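Local coordinates for protein methyl transferase from Methanosarcina acetivorans (Methanosarcina acetivorans, PDB 6MRO) that binds S-adenosyl-L-homocysteine and calcium ions and probably acts as an S-adenosylmethionine-dependent methyltransferase, at residues G34-I39 with E99-D105; F120-H125 with T161-F166; Y134-S140 with R185-S191. The protein carries 1 engineered substitution. The contacts are given in a common frame with arbitrary orientation. Where two conformers were deposited one is given. Numbering follows the deposited sequence.

Interaction 1. Residues G34-I39 with E99-D105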
loop_
_atom_site.group_PDB
_atom_site.type_symbol
_atom_site.label_atom_id
_atom_site.label_comp_id
_atom_site.label_asym_id
_atom_site.label_seq_id
_atom_site.Cartn_x
_atom_site.Cartn_y
_atom_site.Cartn_z
ATOM N N GLY A 34 2.602 -5.594 -15.279
ATOM C CA GLY A 34 2.392 -4.241 -15.765
ATOM C C GLY A 34 3.232 -3.303 -14.922
ATOM O O GLY A 34 4.101 -3.744 -14.162
ATOM N N ARG A 35 2.949 -2.006 -15.027
ATOM C CA ARG A 35 3.671 -1.012 -14.236
ATOM C C ARG A 35 2.969 -0.838 -12.894
ATOM O O ARG A 35 1.769 -0.566 -12.850
ATOM C CB ARG A 35 3.768 0.333 -14.960
ATOM C CG ARG A 35 4.986 1.119 -14.492
ATOM C CD ARG A 35 5.026 2.601 -14.904
ATOM N NE ARG A 35 6.040 3.285 -14.097
ATOM C CZ ARG A 35 6.349 4.574 -14.180
ATOM N NH1 ARG A 35 5.741 5.353 -15.055
ATOM N NH2 ARG A 35 7.286 5.078 -13.392
ATOM N N ALA A 36 3.713 -0.993 -11.800
ATOM C CA ALA A 36 3.093 -1.018 -10.479
ATOM C C ALA A 36 3.737 0.023 -9.579
ATOM O O ALA A 36 4.954 0.211 -9.620
ATOM C CB ALA A 36 3.215 -2.400 -9.828
ATOM N N LEU A 37 2.914 0.679 -8.759
ATOM C CA LEU A 37 3.388 1.613 -7.741
ATOM C C LEU A 37 3.003 1.117 -6.349
ATOM O O LEU A 37 1.831 0.845 -6.085
ATOM C CB LEU A 37 2.791 2.999 -7.982
ATOM C CG LEU A 37 3.075 4.068 -6.924
ATOM C CD1 LEU A 37 4.521 4.539 -7.019
ATOM C CD2 LEU A 37 2.160 5.253 -7.174
ATOM N N ASP A 38 3.975 1.024 -5.457
ATOM C CA ASP A 38 3.713 0.684 -4.060
ATOM C C ASP A 38 3.804 1.992 -3.282
ATOM O O ASP A 38 4.895 2.540 -3.122
ATOM C CB ASP A 38 4.719 -0.357 -3.550
ATOM C CG ASP A 38 4.457 -0.781 -2.098
ATOM O OD1 ASP A 38 3.734 -0.070 -1.384
ATOM O OD2 ASP A 38 4.989 -1.830 -1.662
ATOM N N ILE A 39 2.651 2.524 -2.840
ATOM C CA ILE A 39 2.620 3.814 -2.152
ATOM C C ILE A 39 2.855 3.581 -0.662
ATOM O O ILE A 39 2.221 2.715 -0.046
ATOM C CB ILE A 39 1.296 4.565 -2.425
ATOM C CG1 ILE A 39 0.071 3.711 -2.129
ATOM C CG2 ILE A 39 1.225 5.031 -3.879
ATOM C CD1 ILE A 39 -1.268 4.508 -2.276
ATOM N N GLU A 99 -0.562 6.462 -15.493
ATOM C CA GLU A 99 0.732 5.820 -15.691
ATOM C C GLU A 99 0.793 4.378 -15.209
ATOM O O GLU A 99 1.430 3.542 -15.858
ATOM C CB GLU A 99 1.824 6.633 -14.993
ATOM C CG GLU A 99 2.246 7.851 -15.782
ATOM C CD GLU A 99 2.654 7.495 -17.192
ATOM O OE1 GLU A 99 2.110 8.097 -18.147
ATOM O OE2 GLU A 99 3.513 6.604 -17.344
ATOM N N PHE A 100 0.146 4.053 -14.096
ATOM C CA PHE A 100 0.339 2.760 -13.448
ATOM C C PHE A 100 -0.836 1.822 -13.706
ATOM O O PHE A 100 -1.996 2.225 -13.596
ATOM C CB PHE A 100 0.541 2.949 -11.938
ATOM C CG PHE A 100 1.836 3.616 -11.596
ATOM C CD1 PHE A 100 1.876 4.965 -11.300
ATOM C CD2 PHE A 100 3.021 2.896 -11.606
ATOM C CE1 PHE A 100 3.090 5.592 -11.004
ATOM C CE2 PHE A 100 4.237 3.521 -11.332
ATOM C CZ PHE A 100 4.268 4.863 -11.021
ATOM N N ASP A 101 -0.517 0.570 -14.048
ATOM C CA ASP A 101 -1.521 -0.490 -14.130
ATOM C C ASP A 101 -2.006 -0.947 -12.753
ATOM O O ASP A 101 -3.138 -1.430 -12.620
ATOM C CB ASP A 101 -0.933 -1.683 -14.876
ATOM C CG ASP A 101 -0.469 -1.319 -16.249
ATOM O OD1 ASP A 101 0.758 -1.314 -16.487
ATOM O OD2 ASP A 101 -1.344 -1.028 -17.094
ATOM N N ILE A 102 -1.147 -0.854 -11.739
ATOM C CA ILE A 102 -1.422 -1.351 -10.392
ATOM C C ILE A 102 -0.901 -0.323 -9.403
ATOM O O ILE A 102 0.222 0.179 -9.564
ATOM C CB ILE A 102 -0.731 -2.704 -10.123
ATOM C CG1 ILE A 102 -1.170 -3.784 -11.104
ATOM C CG2 ILE A 102 -0.901 -3.139 -8.660
ATOM C CD1 ILE A 102 0.012 -4.636 -11.583
ATOM N N VAL A 103 -1.707 0.004 -8.391
ATOM C CA VAL A 103 -1.210 0.642 -7.173
ATOM C C VAL A 103 -1.505 -0.296 -6.010
ATOM O O VAL A 103 -2.655 -0.729 -5.843
ATOM C CB VAL A 103 -1.851 2.017 -6.913
ATOM C CG1 VAL A 103 -1.394 2.563 -5.541
ATOM C CG2 VAL A 103 -1.489 3.008 -8.039
ATOM N N ILE A 104 -0.476 -0.600 -5.199
ATOM C CA ILE A 104 -0.670 -1.362 -3.965
ATOM C C ILE A 104 -0.427 -0.462 -2.762
ATOM O O ILE A 104 0.441 0.410 -2.758
ATOM C CB ILE A 104 0.188 -2.650 -3.872
ATOM C CG1 ILE A 104 1.689 -2.350 -3.792
ATOM C CG2 ILE A 104 -0.147 -3.606 -5.024
ATOM C CD1 ILE A 104 2.532 -3.585 -3.416
ATOM N N ASP A 105 -1.203 -0.708 -1.710
ATOM C CA ASP A 105 -1.224 0.153 -0.529
ATOM C C ASP A 105 -1.266 -0.814 0.650
ATOM O O ASP A 105 -2.304 -1.412 0.924
ATOM C CB ASP A 105 -2.441 1.073 -0.611
ATOM C CG ASP A 105 -2.673 1.906 0.631
ATOM O OD1 ASP A 105 -3.316 2.961 0.444
ATOM O OD2 ASP A 105 -2.232 1.555 1.750
#
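R35, F100 and L37 bury the most surface where segment 34-39 meets segment 99-105. R35 is held at its backbone and at its guanidinium. Its N donates to D101 OD1 (2.7 Å), its O accepts from I102 N (3.1 Å) and, weakly, from D101 N (2.8 Å), and its extended side chain runs to a salt bridge between NH1 and E99 OE2 (3.4 Å). On the way the guanidinium passes F100, whose CE2 lies over one of its faces, 3.3 Å from R35 NE. F100 precedes the corner of the chain at D101, and its ring receives L37 CB over one face, a CH-pi contact of 3.6 Å to the ring centroid; F95 meets the same ring edge-to-face. The two strands run parallel, the axes of the short segments 4.6 Å apart at 21°. This is the pairing of strands 35-39 and 100-106, central neighbours in the Rossmann-like sheet of class I methyltransferases. L37 N binds I102 O (2.9 Å), L37 O accepts from I104 N (2.9 Å), and I39 N binds I104 O (3.1 Å), so L37 bonds to I102 and I104, on either side of V103, and I104 bonds in turn to L37 and I39. A36, D38, I102 and I104 point to the face covered by helix 45-51, with A36 CB 4.0 Å from I102 CB. L37 and V103 point to the opposite face, where I39 CD1 packs on V103 CG1 (3.8 Å) and meets helix 114-127. The D38 side chain comes to about 4 Å, between nearest atoms, from the bound S-adenosyl-L-homocysteine.

Interaction 2. Residues F120-H125 with T161-F166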
loop_
_atom_site.group_PDB
_atom_site.type_symbol
_atom_site.label_atom_id
_atom_site.label_comp_id
_atom_site.label_asym_id
_atom_site.label_seq_id
_atom_site.Cartn_x
_atom_site.Cartn_y
_atom_site.Cartn_z
ATOM N N PHE A 120 -5.725 12.308 -0.888
ATOM C CA PHE A 120 -5.094 11.011 -1.113
ATOM C C PHE A 120 -5.792 10.250 -2.236
ATOM O O PHE A 120 -5.151 9.812 -3.197
ATOM C CB PHE A 120 -5.107 10.219 0.192
ATOM C CG PHE A 120 -4.592 8.812 0.071
ATOM C CD1 PHE A 120 -5.474 7.754 -0.057
ATOM C CD2 PHE A 120 -3.227 8.547 0.114
ATOM C CE1 PHE A 120 -5.012 6.450 -0.144
ATOM C CE2 PHE A 120 -2.758 7.239 0.025
ATOM C CZ PHE A 120 -3.661 6.192 -0.102
ATOM N N THR A 121 -7.117 10.104 -2.144
ATOM C CA THR A 121 -7.848 9.378 -3.179
ATOM C C THR A 121 -7.636 10.011 -4.551
ATOM O O THR A 121 -7.478 9.301 -5.550
ATOM C CB THR A 121 -9.346 9.318 -2.856
ATOM O OG1 THR A 121 -9.897 10.647 -2.799
ATOM C CG2 THR A 121 -9.592 8.625 -1.541
ATOM N N ARG A 122 -7.617 11.331 -4.620
ATOM C CA ARG A 122 -7.461 11.989 -5.912
ATOM C C ARG A 122 -6.108 11.747 -6.544
ATOM O O ARG A 122 -6.013 11.584 -7.711
ATOM C CB ARG A 122 -7.817 13.487 -5.876
ATOM C CG ARG A 122 -7.600 14.215 -7.220
ATOM C CD ARG A 122 -8.875 14.677 -7.979
ATOM N NE ARG A 122 -8.702 15.019 -9.420
ATOM C CZ ARG A 122 -8.732 16.249 -9.949
ATOM N NH1 ARG A 122 -8.938 17.307 -9.192
ATOM N NH2 ARG A 122 -8.546 16.427 -11.238
ATOM N N HIS A 123 -5.064 11.730 -5.740
ATOM C CA HIS A 123 -3.734 11.499 -6.294
ATOM C C HIS A 123 -3.569 10.063 -6.758
ATOM O O HIS A 123 -2.990 9.812 -7.821
ATOM C CB HIS A 123 -2.666 11.858 -5.260
ATOM C CG HIS A 123 -2.230 13.284 -5.340
ATOM N ND1 HIS A 123 -2.864 14.294 -4.650
ATOM C CD2 HIS A 123 -1.265 13.879 -6.079
ATOM C CE1 HIS A 123 -2.289 15.448 -4.938
ATOM N NE2 HIS A 123 -1.317 15.224 -5.804
ATOM N N VAL A 124 -4.054 9.106 -5.963
ATOM C CA VAL A 124 -4.018 7.709 -6.379
ATOM C C VAL A 124 -4.811 7.521 -7.666
ATOM O O VAL A 124 -4.351 6.869 -8.615
ATOM C CB VAL A 124 -4.551 6.804 -5.253
ATOM C CG1 VAL A 124 -4.689 5.377 -5.758
ATOM C CG2 VAL A 124 -3.633 6.879 -4.029
ATOM N N HIS A 125 -6.024 8.096 -7.714
ATOM C CA HIS A 125 -6.861 7.998 -8.904
ATOM C C HIS A 125 -6.146 8.566 -10.124
ATOM O O HIS A 125 -6.197 7.979 -11.207
ATOM C CB HIS A 125 -8.194 8.727 -8.667
ATOM C CG HIS A 125 -9.068 8.835 -9.881
ATOM N ND1 HIS A 125 -10.055 7.917 -10.175
ATOM C CD2 HIS A 125 -9.129 9.772 -10.857
ATOM C CE1 HIS A 125 -10.669 8.268 -11.292
ATOM N NE2 HIS A 125 -10.131 9.395 -11.723
ATOM N N THR A 161 -15.065 6.196 1.251
ATOM C CA THR A 161 -13.834 6.858 0.825
ATOM C C THR A 161 -13.531 6.619 -0.649
ATOM O O THR A 161 -13.158 7.554 -1.369
ATOM C CB THR A 161 -12.664 6.367 1.678
ATOM O OG1 THR A 161 -12.898 6.703 3.051
ATOM C CG2 THR A 161 -11.364 6.987 1.211
ATOM N N PHE A 162 -13.667 5.381 -1.124
ATOM C CA PHE A 162 -13.155 5.049 -2.453
ATOM C C PHE A 162 -14.227 4.927 -3.535
ATOM O O PHE A 162 -13.879 4.947 -4.722
ATOM C CB PHE A 162 -12.325 3.761 -2.379
ATOM C CG PHE A 162 -11.043 3.937 -1.612
ATOM C CD1 PHE A 162 -10.919 3.469 -0.310
ATOM C CD2 PHE A 162 -9.979 4.607 -2.181
ATOM C CE1 PHE A 162 -9.743 3.663 0.400
ATOM C CE2 PHE A 162 -8.798 4.803 -1.472
ATOM C CZ PHE A 162 -8.683 4.325 -0.189
ATOM N N SER A 163 -15.504 4.795 -3.167
ATOM C CA SER A 163 -16.561 4.780 -4.177
ATOM C C SER A 163 -16.626 6.037 -5.036
ATOM O O SER A 163 -16.961 5.908 -6.229
ATOM C CB SER A 163 -17.926 4.546 -3.518
ATOM O OG SER A 163 -18.145 3.174 -3.264
ATOM N N PRO A 164 -16.386 7.252 -4.528
ATOM C CA PRO A 164 -16.539 8.441 -5.398
ATOM C C PRO A 164 -15.679 8.424 -6.651
ATOM O O PRO A 164 -16.117 8.919 -7.699
ATOM C CB PRO A 164 -16.149 9.604 -4.478
ATOM C CG PRO A 164 -16.539 9.143 -3.139
ATOM C CD PRO A 164 -16.205 7.677 -3.120
ATOM N N LEU A 165 -14.468 7.873 -6.579
ATOM C CA LEU A 165 -13.568 7.848 -7.721
ATOM C C LEU A 165 -13.275 6.449 -8.249
ATOM O O LEU A 165 -12.711 6.329 -9.341
ATOM C CB LEU A 165 -12.242 8.541 -7.368
ATOM C CG LEU A 165 -12.317 10.024 -6.991
ATOM C CD1 LEU A 165 -10.969 10.484 -6.465
ATOM C CD2 LEU A 165 -12.736 10.863 -8.181
ATOM N N PHE A 166 -13.644 5.394 -7.525
ATOM C CA PHE A 166 -13.277 4.035 -7.906
ATOM C C PHE A 166 -14.499 3.136 -7.962
ATOM O O PHE A 166 -15.507 3.372 -7.283
ATOM C CB PHE A 166 -12.275 3.416 -6.927
ATOM C CG PHE A 166 -10.963 4.142 -6.862
ATOM C CD1 PHE A 166 -10.807 5.239 -6.036
ATOM C CD2 PHE A 166 -9.889 3.736 -7.643
ATOM C CE1 PHE A 166 -9.604 5.920 -5.987
ATOM C CE2 PHE A 166 -8.690 4.412 -7.592
ATOM C CZ PHE A 166 -8.542 5.493 -6.756
#
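Segment 120-125 is a stretch of regular helix, with V124 N bonded to F120 O (3.1 Å) and H125 N to T121 O (2.9 Å). In segment 161-166, T161 and F162 belong to helix 155-162, and F166 N bonds back to F162 O (2.8 Å). The backbones approach at two places, T121 to F162 (CA atoms 6.9 Å apart) and H125 to L165 (6.8 Å), one helical turn apart on segment 120-125. At the first, T121 CG2 touches T161 CG2 (3.7 Å) and F162 CE2 (3.9 Å), while F120 CE1 meets F162 CZ (4.2 Å) edge to edge. T121 OG1 and T161 OG1 bond within their own helices, to L118 O and E157 O, so these threonines meet through their methyl groups. At the second, L165 lies against the helix, its CD1 3.8 Å from T121 O and its CD2 over one face of the H125 imidazole. The edge of that imidazole points at the face of F166 in a T-shaped pair, centroids 5.7 Å apart and planes at 83°, and V124 CG1 touches F166 CZ (4.0 Å). F120 and F162 both reach Y134 on strand 132-139, so the contact joins two helices on one side of the sheet. Because the sole hydrogen bond between the segments, H125 ND1 to L165 O (3.2 Å), is weak, methyl and aromatic packing probably supplies most of the cohesion.

Interaction 3. Residues Y134-S140 with R185-S191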
loop_
_atom_site.group_PDB
_atom_site.type_symbol
_atom_site.label_atom_id
_atom_site.label_comp_id
_atom_site.label_asym_id
_atom_site.label_seq_id
_atom_site.Cartn_x
_atom_site.Cartn_y
_atom_site.Cartn_z
ATOM N N TYR A 134 -6.362 -0.836 -7.950
ATOM C CA TYR A 134 -5.906 -0.387 -6.642
ATOM C C TYR A 134 -6.207 -1.496 -5.645
ATOM O O TYR A 134 -7.368 -1.918 -5.515
ATOM C CB TYR A 134 -6.610 0.910 -6.238
ATOM C CG TYR A 134 -6.307 1.439 -4.841
ATOM C CD1 TYR A 134 -7.330 1.663 -3.930
ATOM C CD2 TYR A 134 -4.999 1.749 -4.456
ATOM C CE1 TYR A 134 -7.069 2.159 -2.678
ATOM C CE2 TYR A 134 -4.719 2.258 -3.186
ATOM C CZ TYR A 134 -5.770 2.456 -2.309
ATOM O OH TYR A 134 -5.528 2.966 -1.069
ATOM N N PHE A 135 -5.164 -1.976 -4.967
ATOM C CA PHE A 135 -5.274 -2.981 -3.915
ATOM C C PHE A 135 -4.786 -2.367 -2.613
ATOM O O PHE A 135 -3.645 -1.888 -2.537
ATOM C CB PHE A 135 -4.441 -4.219 -4.249
ATOM C CG PHE A 135 -4.888 -4.915 -5.496
ATOM C CD1 PHE A 135 -6.053 -5.670 -5.491
ATOM C CD2 PHE A 135 -4.148 -4.826 -6.662
ATOM C CE1 PHE A 135 -6.487 -6.317 -6.639
ATOM C CE2 PHE A 135 -4.558 -5.488 -7.813
ATOM C CZ PHE A 135 -5.728 -6.230 -7.809
ATOM N N MET A 136 -5.644 -2.379 -1.596
ATOM C CA MET A 136 -5.337 -1.724 -0.337
ATOM C C MET A 136 -5.604 -2.676 0.813
ATOM O O MET A 136 -6.657 -3.316 0.867
ATOM C CB MET A 136 -6.158 -0.443 -0.183
ATOM C CG MET A 136 -5.853 0.361 1.072
ATOM S SD MET A 136 -6.787 -0.176 2.533
ATOM C CE MET A 136 -8.401 0.485 2.097
ATOM N N LEU A 137 -4.648 -2.757 1.731
ATOM C CA LEU A 137 -4.740 -3.619 2.898
ATOM C C LEU A 137 -4.753 -2.765 4.153
ATOM O O LEU A 137 -3.880 -1.907 4.335
ATOM C CB LEU A 137 -3.566 -4.602 2.897
ATOM C CG LEU A 137 -3.344 -5.539 4.083
ATOM C CD1 LEU A 137 -4.399 -6.617 4.075
ATOM C CD2 LEU A 137 -1.923 -6.153 3.963
ATOM N N CYS A 138 -5.728 -3.015 5.029
ATOM C CA CYS A 138 -5.840 -2.252 6.263
ATOM C C CYS A 138 -6.449 -3.127 7.353
ATOM O O CYS A 138 -7.049 -4.172 7.085
ATOM C CB CYS A 138 -6.671 -0.976 6.037
ATOM S SG CYS A 138 -8.386 -1.311 5.526
ATOM N N PHE A 139 -6.275 -2.696 8.596
ATOM C CA PHE A 139 -6.909 -3.392 9.707
ATOM C C PHE A 139 -8.417 -3.183 9.648
ATOM O O PHE A 139 -8.890 -2.098 9.309
ATOM C CB PHE A 139 -6.356 -2.888 11.038
ATOM C CG PHE A 139 -4.899 -3.159 11.222
ATOM C CD1 PHE A 139 -4.406 -4.450 11.134
ATOM C CD2 PHE A 139 -4.013 -2.121 11.458
ATOM C CE1 PHE A 139 -3.048 -4.708 11.288
ATOM C CE2 PHE A 139 -2.663 -2.373 11.619
ATOM C CZ PHE A 139 -2.184 -3.671 11.529
ATOM N N SER A 140 -9.177 -4.225 9.983
ATOM C CA SER A 140 -10.623 -4.178 9.833
ATOM C C SER A 140 -11.293 -3.668 11.104
ATOM O O SER A 140 -10.849 -3.937 12.229
ATOM C CB SER A 140 -11.190 -5.555 9.463
ATOM O OG SER A 140 -10.821 -6.554 10.395
ATOM N N ARG A 185 -3.378 -10.101 12.453
ATOM C CA ARG A 185 -4.436 -9.159 12.782
ATOM C C ARG A 185 -5.525 -9.256 11.723
ATOM O O ARG A 185 -5.222 -9.409 10.536
ATOM C CB ARG A 185 -3.894 -7.728 12.832
ATOM C CG ARG A 185 -2.846 -7.478 13.903
ATOM C CD ARG A 185 -3.472 -6.886 15.152
ATOM N NE ARG A 185 -4.567 -5.961 14.849
ATOM C CZ ARG A 185 -4.507 -4.642 15.019
ATOM N NH1 ARG A 185 -5.557 -3.884 14.729
ATOM N NH2 ARG A 185 -3.398 -4.079 15.484
ATOM N N GLN A 186 -6.786 -9.173 12.149
ATOM C CA GLN A 186 -7.889 -9.182 11.192
ATOM C C GLN A 186 -7.824 -7.941 10.311
ATOM O O GLN A 186 -7.605 -6.825 10.788
ATOM C CB GLN A 186 -9.241 -9.232 11.907
ATOM C CG GLN A 186 -9.583 -10.598 12.481
ATOM C CD GLN A 186 -10.981 -10.635 13.028
ATOM O OE1 GLN A 186 -11.594 -9.589 13.255
ATOM N NE2 GLN A 186 -11.506 -11.843 13.249
ATOM N N ALA A 187 -8.035 -8.139 9.019
ATOM C CA ALA A 187 -7.746 -7.093 8.052
ATOM C C ALA A 187 -8.777 -7.137 6.929
ATOM O O ALA A 187 -9.527 -8.109 6.775
ATOM C CB ALA A 187 -6.323 -7.244 7.495
ATOM N N TYR A 188 -8.810 -6.050 6.155
ATOM C CA TYR A 188 -9.586 -5.948 4.927
ATOM C C TYR A 188 -8.659 -5.784 3.733
ATOM O O TYR A 188 -7.659 -5.061 3.806
ATOM C CB TYR A 188 -10.543 -4.754 4.957
ATOM C CG TYR A 188 -11.821 -5.005 5.706
ATOM C CD1 TYR A 188 -12.468 -6.228 5.620
ATOM C CD2 TYR A 188 -12.387 -4.010 6.507
ATOM C CE1 TYR A 188 -13.646 -6.459 6.302
ATOM C CE2 TYR A 188 -13.564 -4.230 7.192
ATOM C CZ TYR A 188 -14.188 -5.463 7.088
ATOM O OH TYR A 188 -15.359 -5.692 7.780
ATOM N N LEU A 189 -9.007 -6.431 2.621
ATOM C CA LEU A 189 -8.342 -6.200 1.344
ATOM C C LEU A 189 -9.367 -5.638 0.369
ATOM O O LEU A 189 -10.360 -6.305 0.047
ATOM C CB LEU A 189 -7.721 -7.477 0.788
ATOM C CG LEU A 189 -7.016 -7.271 -0.560
ATOM C CD1 LEU A 189 -5.695 -6.536 -0.365
ATOM C CD2 LEU A 189 -6.815 -8.604 -1.269
ATOM N N LEU A 190 -9.137 -4.409 -0.068
ATOM C CA LEU A 190 -9.958 -3.771 -1.078
ATOM C C LEU A 190 -9.350 -4.011 -2.452
ATOM O O LEU A 190 -8.149 -3.778 -2.662
ATOM C CB LEU A 190 -10.071 -2.273 -0.797
ATOM C CG LEU A 190 -10.476 -1.389 -1.979
ATOM C CD1 LEU A 190 -11.956 -1.600 -2.312
ATOM C CD2 LEU A 190 -10.196 0.068 -1.615
ATOM N N SER A 191 -10.182 -4.458 -3.385
ATOM C CA SER A 191 -9.857 -4.461 -4.803
ATOM C C SER A 191 -10.747 -3.425 -5.470
ATOM O O SER A 191 -11.980 -3.513 -5.384
ATOM C CB SER A 191 -10.067 -5.840 -5.423
ATOM O OG SER A 191 -9.932 -5.790 -6.839
HETATM O O HOH W 1 -11.272 -8.773 8.760
HETATM O O HOH W 2 -11.516 -6.746 13.191
#
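Five main-chain hydrogen bonds pair strand 134-139 and S140 with strand 185-191 in antiparallel fashion. M136 N binds L190 O (3.1 Å) and L190 N binds M136 O (2.9 Å); C138 N binds Y188 O (3.1 Å) and Y188 N binds C138 O (2.7 Å). S140 N to Q186 O (3.1 Å) is the fifth. The alternate residues F135, L137 and F139 sit in non-hydrogen-bonded pairs; F135 is backbone-bonded with V103 and D105, L137 with D105 and G107. Strand 184-193 is the one strand antiparallel to the rest, inserted between 132-139 and 167-177, the hallmark of the class I methyltransferase sheet. Two waters serve S140. The first accepts from S140 OG (2.8 Å) and donates to A187 O (2.7 Å); the second links S140 O (3.0 Å), S140 OG (2.9 Å) and Q186 OE1 (2.8 Å). R152, a calcium-site residue, also donates to S140 O. S140 CB rests on the Y188 ring (3.6 Å to the centroid), and the R185 guanidinium lies flat on F139, R185 CZ 4.0 Å from the centroid of the F139 ring, a cation-pi stack. Y134 OH bonds to D105. The chemistry thus changes along the pair: a backbone ladder lined by apolar side chains gives way to water and cation-pi contacts near the calcium-binding loop.

The three contacts lie 14 to 16 Å apart, centre to centre, and are all tied to one mixed sheet. Interaction 1 closes before the others open, and interactions 2 and 3 alternate along the chain. Strand 100-106 of interaction 1 lies beside strand 132-139 of interaction 3, which strand 184-193 follows antiparallel, as in class I methyltransferases. Helix 114-127 and helix 155-162, joined in interaction 2, pack on one side of this sheet. D105, F120 and Y134 bring all three together: D105 OD1 lies 2.7 Å from Y134 OH and 3.3 Å from F120 CZ. Packing thus links the strands beside the S-adenosyl-L-homocysteine pocket with the part of the sheet that leads to the calcium sites.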